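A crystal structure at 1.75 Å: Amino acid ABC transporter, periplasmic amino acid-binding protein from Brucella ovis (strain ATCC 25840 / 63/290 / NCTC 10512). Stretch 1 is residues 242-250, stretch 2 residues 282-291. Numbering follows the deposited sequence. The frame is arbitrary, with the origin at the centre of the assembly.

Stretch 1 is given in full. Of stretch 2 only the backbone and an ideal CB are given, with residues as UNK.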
# COMPACT_ATOMS: atom_id res chain seq x y z
N GLY D 242 -12.22 -4.44 -15.82
CA GLY D 242 -12.24 -5.10 -17.12
C GLY D 242 -11.98 -4.17 -18.30
O GLY D 242 -12.45 -4.42 -19.42
N ILE D 243 -11.24 -3.09 -18.04
CA ILE D 243 -10.87 -2.13 -19.07
C ILE D 243 -9.50 -2.50 -19.61
O ILE D 243 -8.52 -2.56 -18.85
CB ILE D 243 -10.88 -0.69 -18.55
CG1 ILE D 243 -12.25 -0.34 -17.98
CG2 ILE D 243 -10.54 0.30 -19.68
CD1 ILE D 243 -12.23 0.85 -17.07
N THR D 244 -9.43 -2.72 -20.91
CA THR D 244 -8.23 -3.21 -21.56
C THR D 244 -7.78 -2.26 -22.67
O THR D 244 -8.53 -1.36 -23.06
CB THR D 244 -8.45 -4.61 -22.16
OG1 THR D 244 -9.42 -4.54 -23.21
CG2 THR D 244 -8.95 -5.58 -21.09
N GLN D 245 -6.58 -2.47 -23.17
CA GLN D 245 -6.07 -1.68 -24.29
C GLN D 245 -7.03 -1.75 -25.47
O GLN D 245 -7.26 -0.74 -26.15
CB GLN D 245 -4.69 -2.19 -24.70
CG GLN D 245 -3.98 -1.34 -25.74
CD GLN D 245 -2.55 -1.82 -25.99
OE1 GLN D 245 -2.31 -3.02 -26.11
NE2 GLN D 245 -1.61 -0.88 -26.05
N ALA D 246 -7.59 -2.93 -25.70
CA ALA D 246 -8.44 -3.15 -26.87
C ALA D 246 -9.83 -2.54 -26.72
O ALA D 246 -10.45 -2.16 -27.71
CB ALA D 246 -8.55 -4.64 -27.15
N ASN D 247 -10.34 -2.44 -25.49
CA ASN D 247 -11.73 -2.03 -25.35
C ASN D 247 -11.93 -0.66 -24.70
O ASN D 247 -13.06 -0.21 -24.57
CB ASN D 247 -12.53 -3.09 -24.57
CG ASN D 247 -12.22 -3.13 -23.07
OD1 ASN D 247 -11.59 -2.24 -22.50
ND2 ASN D 247 -12.69 -4.20 -22.42
N VAL D 248 -10.84 -0.01 -24.29
CA VAL D 248 -10.98 1.23 -23.53
C VAL D 248 -11.73 2.33 -24.30
O VAL D 248 -12.46 3.12 -23.71
CB VAL D 248 -9.61 1.73 -23.04
CG1 VAL D 248 -8.70 2.06 -24.22
CG2 VAL D 248 -9.78 2.93 -22.12
N GLU D 249 -11.57 2.38 -25.62
CA GLU D 249 -12.27 3.42 -26.37
C GLU D 249 -13.77 3.17 -26.29
O GLU D 249 -14.54 4.11 -26.17
CB GLU D 249 -11.80 3.48 -27.82
CG GLU D 249 -12.45 4.59 -28.65
CD GLU D 249 -12.04 5.99 -28.21
OE1 GLU D 249 -10.99 6.13 -27.54
OE2 GLU D 249 -12.75 6.96 -28.56
N GLU D 250 -14.16 1.90 -26.34
CA GLU D 250 -15.56 1.53 -26.15
C GLU D 250 -16.02 1.74 -24.70
O GLU D 250 -17.15 2.18 -24.45
CB GLU D 250 -15.78 0.07 -26.54
CG GLU D 250 -16.13 -0.17 -28.01
CD GLU D 250 -17.10 0.85 -28.58
OE1 GLU D 250 -16.65 1.94 -29.01
OE2 GLU D 250 -18.31 0.56 -28.58
N UNK D 282 -6.45 8.44 -17.92
CA UNK D 282 -6.48 6.98 -17.80
C UNK D 282 -6.68 6.32 -19.17
O UNK D 282 -6.08 5.28 -19.44
CB UNK D 282 -7.59 6.55 -16.84
N UNK D 283 -7.51 6.90 -20.03
CA UNK D 283 -7.65 6.39 -21.39
C UNK D 283 -6.27 6.42 -22.07
O UNK D 283 -5.90 5.46 -22.76
CB UNK D 283 -8.67 7.21 -22.18
N UNK D 284 -5.52 7.49 -21.85
CA UNK D 284 -4.17 7.57 -22.40
C UNK D 284 -3.27 6.45 -21.89
O UNK D 284 -2.53 5.85 -22.68
CB UNK D 284 -3.55 8.93 -22.06
N UNK D 285 -3.33 6.16 -20.58
CA UNK D 285 -2.54 5.08 -20.00
C UNK D 285 -2.91 3.74 -20.65
O UNK D 285 -2.04 3.02 -21.14
CB UNK D 285 -2.75 5.02 -18.49
N UNK D 286 -4.19 3.40 -20.62
CA UNK D 286 -4.60 2.08 -21.08
C UNK D 286 -4.36 1.90 -22.59
O UNK D 286 -3.97 0.82 -23.05
CB UNK D 286 -6.08 1.85 -20.75
N UNK D 287 -4.58 2.95 -23.37
CA UNK D 287 -4.24 2.90 -24.79
C UNK D 287 -2.75 2.66 -25.00
O UNK D 287 -2.35 1.93 -25.91
CB UNK D 287 -4.66 4.20 -25.48
N UNK D 288 -1.94 3.27 -24.14
CA UNK D 288 -0.49 3.18 -24.28
C UNK D 288 0.11 1.84 -23.92
O UNK D 288 1.01 1.35 -24.61
CB UNK D 288 0.17 4.26 -23.41
N UNK D 289 -0.37 1.22 -22.84
CA UNK D 289 0.27 0.02 -22.30
C UNK D 289 -0.72 -1.06 -21.85
O UNK D 289 -0.31 -2.16 -21.48
CB UNK D 289 1.16 0.41 -21.12
N UNK D 290 -2.02 -0.76 -21.89
CA UNK D 290 -3.02 -1.69 -21.38
C UNK D 290 -3.11 -1.64 -19.86
O UNK D 290 -2.44 -0.82 -19.23
CB UNK D 290 -2.70 -3.11 -21.84
N UNK D 291 -3.91 -2.51 -19.25
CA UNK D 291 -4.06 -2.47 -17.79
C UNK D 291 -2.96 -3.28 -17.08
O UNK D 291 -2.10 -3.88 -17.73
CB UNK D 291 -5.44 -3.00 -17.39

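Position 282 already lies within a helix that begins earlier in the chain, and stretch 1 packs along one flank of that helix, with contacts from position 283 through the turn at 290 and 291. At position 282 CA-to-CB points sideways and no atom of stretch 1 lies within 5.5 Å of the ideal CB, so stretch 1 sets no preference; the residue is Val282.

Position 283 also points sideways, but its ideal CB sits 4.4 Å from CG2 of Val248. An aliphatic side chain of modest size would suit. Val283 is found, and its CG1 packs 4.0 Å from Val248 CG2. Positions 284 and 285 offer nothing to stretch 1: the first points away and the second is out of reach. They are Lys284 and Ile285.

Position 286 points toward stretch 1, into a space bordered by Val248 CG2, Ile243 CG2 and the carbonyl of Thr244. Such surroundings favour a hydrophobic side chain, and leucine, valine, isoleucine or methionine would all be plausible. Ile286 places its CG2 3.9 Å from Val248 CB and 4.3 Å from Ile243 CG2, while the same methyl lies 3.3 Å from Thr244 O.

At position 287 CA-to-CB points away, yet the ideal CB is 4.7 Å from Val248 CG1, and the carboxylate of Glu249 lies farther along. A long, flexible side chain with an apolar stem and a positive end would serve both, so lysine or arginine fits. Lys287 bends its end back: CG lies 3.7 Å from Val248 CG1, and NZ forms a salt bridge with Glu249 OE1 at a very short 2.5 Å. The backbone O of Lys287 accepts a hydrogen bond from Gln245 NE2 (2.9 Å), a contact that does not depend on the side chain at 287.

Position 288 points away, and a CB there would be crowded within the helix itself, 3.2 Å from the carbonyl O of Lys284, which makes glycine, with no CB, the natural choice; it is Gly288. Position 289 again points away, leaving the choice open as far as stretch 1 is concerned; it is Val289.

Position 290 has phi 79°, which by itself favours glycine, and an ideal CB would stand only 3.6 Å from Gln245 CB. Gly290 leaves helical geometry here, and its CA lies 3.7 Å from Gln245 CB.

Position 291 points toward stretch 1, with its ideal CB 3.4 Å from the carbonyl O of Ile243. A short side chain carrying a donor would suit, such as asparagine, serine or threonine. In Asn291, ND2 donates a nearly linear hydrogen bond to Ile243 O (2.8 Å), while the side chain also caps the start of the helix that follows.

Stretch 2, residues 282-291: VVKIIKGVGN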
# COMPACT_ATOMS: atom_id res chain seq x y z
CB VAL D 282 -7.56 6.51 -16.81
CG1 VAL D 282 -7.51 4.99 -16.67
CG2 VAL D 282 -7.34 7.16 -15.44
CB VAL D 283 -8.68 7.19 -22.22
CG1 VAL D 283 -8.85 6.56 -23.61
CG2 VAL D 283 -10.03 7.25 -21.50
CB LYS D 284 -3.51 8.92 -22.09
CG LYS D 284 -4.22 10.12 -22.67
CD LYS D 284 -3.44 11.39 -22.34
CE LYS D 284 -4.09 12.64 -22.91
NZ LYS D 284 -4.65 12.42 -24.27
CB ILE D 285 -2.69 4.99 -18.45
CG1 ILE D 285 -2.18 6.27 -17.75
CG2 ILE D 285 -1.96 3.79 -17.95
CD1 ILE D 285 -2.50 6.33 -16.24
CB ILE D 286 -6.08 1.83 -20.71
CG1 ILE D 286 -6.26 1.96 -19.20
CG2 ILE D 286 -6.50 0.45 -21.13
CD1 ILE D 286 -5.40 0.99 -18.37
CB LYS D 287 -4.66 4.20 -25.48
CG LYS D 287 -6.17 4.35 -25.61
CD LYS D 287 -6.56 5.03 -26.89
CE LYS D 287 -8.08 5.12 -27.00
NZ LYS D 287 -8.54 6.27 -27.84
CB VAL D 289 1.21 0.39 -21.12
CG1 VAL D 289 2.39 1.28 -21.59
CG2 VAL D 289 0.42 1.07 -20.00
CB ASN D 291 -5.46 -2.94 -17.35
CG ASN D 291 -5.72 -4.43 -17.59
OD1 ASN D 291 -4.88 -5.29 -17.31
ND2 ASN D 291 -6.92 -4.74 -18.07
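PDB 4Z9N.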